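Local atomic coordinates of putative dioxygenase (1H-3-hydroxy-4-oxoquinaldine 2,4-dioxygenase) (Mycobacteroides abscessus subsp. abscessus, PDB entry 6RA3), a protein that cleaves the quinolone ring of the Pseudomonas quinolone signal, a quorum-sensing molecule, with dioxygen, giving N-octanoylanthranilate and carbon monoxide. Residues L28-D39 / R53-R63. Sequence-based numbering, arbitrary orientation.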
loop_
_atom_site.group_PDB
_atom_site.type_symbol
_atom_site.label_atom_id
_atom_site.label_comp_id
_atom_site.label_asym_id
_atom_site.label_seq_id
_atom_site.Cartn_x
_atom_site.Cartn_y
_atom_site.Cartn_z
ATOM N N LEU A 28 -12.689 -14.549 -3.473
ATOM C CA LEU A 28 -12.671 -14.242 -4.898
ATOM C C LEU A 28 -13.772 -13.230 -5.101
ATOM O O LEU A 28 -14.918 -13.483 -4.715
ATOM C CB LEU A 28 -12.904 -15.485 -5.751
ATOM C CG LEU A 28 -11.884 -16.604 -5.586
ATOM C CD1 LEU A 28 -12.404 -17.881 -6.216
ATOM C CD2 LEU A 28 -10.528 -16.235 -6.165
ATOM N N SER A 29 -13.414 -12.075 -5.659
ATOM C CA SER A 29 -14.346 -10.977 -5.794
ATOM C C SER A 29 -15.047 -11.082 -7.155
ATOM O O SER A 29 -14.768 -11.975 -7.957
ATOM C CB SER A 29 -13.620 -9.641 -5.616
ATOM O OG SER A 29 -13.005 -9.540 -4.334
ATOM N N GLY A 30 -16.003 -10.193 -7.384
ATOM C CA GLY A 30 -16.670 -10.080 -8.666
ATOM C C GLY A 30 -15.838 -9.268 -9.646
ATOM O O GLY A 30 -14.661 -8.984 -9.416
ATOM N N TRP A 31 -16.464 -8.886 -10.762
ATOM C CA TRP A 31 -15.751 -8.127 -11.782
ATOM C C TRP A 31 -15.654 -6.688 -11.326
ATOM O O TRP A 31 -16.594 -6.149 -10.762
ATOM C CB TRP A 31 -16.449 -8.197 -13.148
ATOM C CG TRP A 31 -16.212 -9.445 -13.848
ATOM C CD1 TRP A 31 -16.947 -10.568 -13.734
ATOM C CD2 TRP A 31 -15.139 -9.753 -14.767
ATOM N NE1 TRP A 31 -16.417 -11.551 -14.513
ATOM C CE2 TRP A 31 -15.311 -11.075 -15.162
ATOM C CE3 TRP A 31 -14.071 -9.029 -15.296
ATOM C CZ2 TRP A 31 -14.470 -11.698 -16.073
ATOM C CZ3 TRP A 31 -13.223 -9.654 -16.173
ATOM C CH2 TRP A 31 -13.430 -10.972 -16.564
ATOM N N ALA A 32 -14.492 -6.071 -11.556
ATOM C CA ALA A 32 -14.281 -4.643 -11.354
ATOM C C ALA A 32 -14.137 -4.251 -9.899
ATOM O O ALA A 32 -14.409 -3.108 -9.544
ATOM C CB ALA A 32 -15.401 -3.782 -11.962
ATOM N N HIS A 33 -13.719 -5.158 -9.030
ATOM C CA HIS A 33 -13.382 -4.737 -7.686
ATOM C C HIS A 33 -12.434 -5.778 -7.134
ATOM O O HIS A 33 -12.164 -6.803 -7.770
ATOM C CB HIS A 33 -14.632 -4.483 -6.808
ATOM C CG HIS A 33 -15.475 -5.688 -6.542
ATOM N ND1 HIS A 33 -16.516 -5.662 -5.641
ATOM C CD2 HIS A 33 -15.456 -6.940 -7.056
ATOM C CE1 HIS A 33 -17.092 -6.849 -5.599
ATOM N NE2 HIS A 33 -16.476 -7.641 -6.455
ATOM N N ASP A 34 -11.864 -5.463 -5.974
ATOM C CA ASP A 34 -10.713 -6.228 -5.517
ATOM C C ASP A 34 -10.943 -6.817 -4.126
ATOM O O ASP A 34 -12.081 -6.921 -3.664
ATOM C CB ASP A 34 -9.466 -5.337 -5.553
ATOM C CG ASP A 34 -9.568 -4.135 -4.637
ATOM O OD1 ASP A 34 -10.577 -4.003 -3.905
ATOM O OD2 ASP A 34 -8.629 -3.300 -4.653
ATOM N N LEU A 35 -9.861 -7.167 -3.441
ATOM C CA LEU A 35 -9.983 -7.911 -2.204
ATOM C C LEU A 35 -10.622 -7.087 -1.092
ATOM O O LEU A 35 -11.108 -7.672 -0.112
ATOM C CB LEU A 35 -8.606 -8.478 -1.857
ATOM C CG LEU A 35 -7.383 -7.571 -1.883
ATOM C CD1 LEU A 35 -7.605 -6.383 -0.951
ATOM C CD2 LEU A 35 -6.131 -8.373 -1.502
ATOM N N ARG A 36 -10.741 -5.764 -1.253
ATOM C CA ARG A 36 -11.532 -4.948 -0.333
ATOM C C ARG A 36 -13.005 -5.342 -0.294
ATOM O O ARG A 36 -13.734 -4.871 0.593
ATOM C CB ARG A 36 -11.469 -3.462 -0.695
ATOM C CG ARG A 36 -10.053 -2.866 -0.856
ATOM C CD ARG A 36 -10.098 -1.386 -1.308
ATOM N NE ARG A 36 -10.759 -0.556 -0.290
ATOM C CZ ARG A 36 -10.138 0.231 0.597
ATOM N NH1 ARG A 36 -8.809 0.335 0.616
ATOM N NH2 ARG A 36 -10.856 0.931 1.479
ATOM N N ALA A 37 -13.481 -6.137 -1.252
ATOM C CA ALA A 37 -14.828 -6.686 -1.139
ATOM C C ALA A 37 -14.974 -7.539 0.119
ATOM O O ALA A 37 -16.105 -7.820 0.539
ATOM C CB ALA A 37 -15.189 -7.524 -2.371
ATOM N N TYR A 38 -13.856 -7.955 0.721
ATOM C CA TYR A 38 -13.854 -8.872 1.857
ATOM C C TYR A 38 -13.242 -8.253 3.105
ATOM O O TYR A 38 -12.980 -8.970 4.068
ATOM C CB TYR A 38 -13.135 -10.160 1.486
ATOM C CG TYR A 38 -13.929 -10.958 0.479
ATOM C CD1 TYR A 38 -14.907 -11.854 0.897
ATOM C CD2 TYR A 38 -13.736 -10.790 -0.883
ATOM C CE1 TYR A 38 -15.644 -12.588 -0.009
ATOM C CE2 TYR A 38 -14.473 -11.526 -1.812
ATOM C CZ TYR A 38 -15.436 -12.419 -1.360
ATOM O OH TYR A 38 -16.186 -13.154 -2.248
ATOM N N ASP A 39 -13.058 -6.929 3.134
ATOM C CA ASP A 39 -12.580 -6.276 4.352
ATOM C C ASP A 39 -13.508 -6.557 5.524
ATOM O O ASP A 39 -13.046 -6.751 6.652
ATOM C CB ASP A 39 -12.473 -4.766 4.156
ATOM C CG ASP A 39 -11.188 -4.344 3.441
ATOM O OD1 ASP A 39 -10.285 -5.192 3.280
ATOM O OD2 ASP A 39 -11.101 -3.169 3.039
ATOM N N ARG A 53 -6.912 -13.747 0.343
ATOM C CA ARG A 53 -7.791 -12.936 -0.493
ATOM C C ARG A 53 -7.103 -12.701 -1.834
ATOM O O ARG A 53 -5.934 -12.308 -1.871
ATOM C CB ARG A 53 -8.139 -11.611 0.174
ATOM C CG ARG A 53 -8.837 -11.732 1.501
ATOM C CD ARG A 53 -9.369 -10.397 1.949
ATOM N NE ARG A 53 -8.255 -9.522 2.304
ATOM C CZ ARG A 53 -8.355 -8.222 2.540
ATOM N NH1 ARG A 53 -9.525 -7.600 2.457
ATOM N NH2 ARG A 53 -7.269 -7.542 2.873
ATOM N N VAL A 54 -7.812 -12.979 -2.932
ATOM C CA VAL A 54 -7.203 -13.026 -4.255
ATOM C C VAL A 54 -7.862 -11.993 -5.156
ATOM O O VAL A 54 -9.087 -11.863 -5.188
ATOM C CB VAL A 54 -7.313 -14.422 -4.888
ATOM C CG1 VAL A 54 -6.791 -14.395 -6.312
ATOM C CG2 VAL A 54 -6.558 -15.437 -4.082
ATOM N N CYS A 55 -7.032 -11.270 -5.897
ATOM C CA CYS A 55 -7.478 -10.323 -6.908
ATOM C C CYS A 55 -7.372 -10.986 -8.274
ATOM O O CYS A 55 -6.473 -11.788 -8.509
ATOM C CB CYS A 55 -6.615 -9.054 -6.890
ATOM S SG CYS A 55 -6.793 -7.964 -5.477
ATOM N N TRP A 56 -8.316 -10.669 -9.168
ATOM C CA TRP A 56 -8.184 -11.080 -10.563
ATOM C C TRP A 56 -7.043 -10.320 -11.247
ATOM O O TRP A 56 -6.657 -9.223 -10.833
ATOM C CB TRP A 56 -9.488 -10.815 -11.324
ATOM C CG TRP A 56 -10.702 -11.357 -10.671
ATOM C CD1 TRP A 56 -11.803 -10.653 -10.260
ATOM C CD2 TRP A 56 -10.949 -12.727 -10.339
ATOM N NE1 TRP A 56 -12.720 -11.508 -9.702
ATOM C CE2 TRP A 56 -12.213 -12.786 -9.734
ATOM C CE3 TRP A 56 -10.217 -13.913 -10.504
ATOM C CZ2 TRP A 56 -12.768 -13.987 -9.284
ATOM C CZ3 TRP A 56 -10.766 -15.097 -10.045
ATOM C CH2 TRP A 56 -12.038 -15.127 -9.467
ATOM N N ARG A 57 -6.493 -10.931 -12.287
ATOM C CA ARG A 57 -5.565 -10.232 -13.166
ATOM C C ARG A 57 -6.190 -8.924 -13.635
ATOM O O ARG A 57 -7.404 -8.818 -13.798
ATOM C CB ARG A 57 -5.144 -11.135 -14.343
ATOM C CG ARG A 57 -6.171 -11.347 -15.457
ATOM C CD ARG A 57 -5.560 -12.075 -16.640
ATOM N NE ARG A 57 -4.946 -13.355 -16.319
ATOM C CZ ARG A 57 -4.337 -14.118 -17.213
ATOM N NH1 ARG A 57 -4.243 -13.720 -18.477
ATOM N NH2 ARG A 57 -3.812 -15.277 -16.856
ATOM N N GLY A 58 -5.360 -7.884 -13.736
ATOM C CA GLY A 58 -5.852 -6.569 -14.092
ATOM C C GLY A 58 -6.632 -5.838 -13.018
ATOM O O GLY A 58 -7.077 -4.708 -13.259
ATOM N N HIS A 59 -6.824 -6.440 -11.839
ATOM C CA HIS A 59 -7.592 -5.830 -10.761
ATOM C C HIS A 59 -6.731 -5.386 -9.584
ATOM O O HIS A 59 -7.263 -4.781 -8.639
ATOM C CB HIS A 59 -8.658 -6.817 -10.231
ATOM C CG HIS A 59 -9.809 -7.026 -11.162
ATOM N ND1 HIS A 59 -9.679 -7.662 -12.377
ATOM C CD2 HIS A 59 -11.102 -6.651 -11.070
ATOM C CE1 HIS A 59 -10.855 -7.702 -12.978
ATOM N NE2 HIS A 59 -11.733 -7.095 -12.206
ATOM N N GLY A 60 -5.445 -5.691 -9.601
ATOM C CA GLY A 60 -4.553 -5.313 -8.523
ATOM C C GLY A 60 -4.228 -3.831 -8.556
ATOM O O GLY A 60 -4.885 -3.050 -9.255
ATOM N N PRO A 61 -3.195 -3.413 -7.807
ATOM C CA PRO A 61 -2.777 -2.000 -7.871
ATOM C C PRO A 61 -2.335 -1.572 -9.264
ATOM O O PRO A 61 -2.541 -0.413 -9.605
ATOM C CB PRO A 61 -1.633 -1.895 -6.835
ATOM C CG PRO A 61 -1.295 -3.274 -6.436
ATOM C CD PRO A 61 -2.446 -4.184 -6.797
ATOM N N ASP A 62 -1.764 -2.464 -10.082
ATOM C CA ASP A 62 -1.373 -2.116 -11.445
ATOM C C ASP A 62 -2.616 -2.095 -12.328
ATOM O O ASP A 62 -3.168 -3.147 -12.657
ATOM C CB ASP A 62 -0.330 -3.101 -11.968
ATOM C CG ASP A 62 0.029 -2.863 -13.442
ATOM O OD1 ASP A 62 -0.489 -1.884 -14.056
ATOM O OD2 ASP A 62 0.826 -3.666 -14.000
ATOM N N ARG A 63 -3.071 -0.905 -12.713
ATOM C CA ARG A 63 -4.301 -0.796 -13.498
ATOM C C ARG A 63 -4.051 -0.576 -14.988
ATOM O O ARG A 63 -4.949 -0.114 -15.709
ATOM C CB ARG A 63 -5.187 0.287 -12.931
ATOM C CG ARG A 63 -5.773 -0.085 -11.582
ATOM C CD ARG A 63 -6.526 -1.471 -11.579
ATOM N NE ARG A 63 -6.964 -1.754 -10.220
ATOM C CZ ARG A 63 -7.947 -1.105 -9.638
ATOM N NH1 ARG A 63 -8.627 -0.186 -10.307
ATOM N NH2 ARG A 63 -8.256 -1.372 -8.397
HETATM O O HOH W 1 -10.987 -11.525 -7.072
HETATM O O HOH W 2 -11.113 -11.360 -3.111
HETATM O O HOH W 3 -10.408 -8.771 -7.942
HETATM O O HOH W 4 -6.713 -3.061 -6.485
#
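The indole of W56 lies with its N-H edge against the backbone of S29 and G30. NE1 donates to S29 O at 2.7 Å, approaching from above the carbonyl plane, and more weakly to G30 O. Further along the same ring, CH2 meets L28 CD2 at 3.8 Å, and that methyl also packs on V54 CB. H59 is gripped at both nitrogens within its ring plane: ND1 donates a hydrogen bond to R57 O, which leaves NE2 to accept from A32 N (3.0 Å, N-H...N angle 156°). W56 CD1 sits over the centre of one H59 face. In this alpha/beta-hydrolase fold, the segments leave the C-terminal ends of the neighbouring parallel strands 24-28 and 51-54. The loop after strand 24-28 brings W31 beside the probable substrate-binding H97 and H33 near the probable active-site H246. Waters join the two backbones where they separate: two link S29 (N and OG) to V54 O, and one, further into the loops, links H33 O to W56 N. L35 CG presses on C55 SG at 3.7 Å, while L35 CD1 lies over one face of the R53 guanidinium, offset toward its rim. Bent at chi3 (-70°), R53 sends NH1 to D39 OD1 in a 2.7 Å salt bridge on the anti side of the carboxylate, and NH2 pairs with D15. The partly exposed D34 packs its CB on C55 SG; its carboxylate is more loosely held, OD2 lying 4.2 Å from R63 NH2, with a water bridging these two and H59 O.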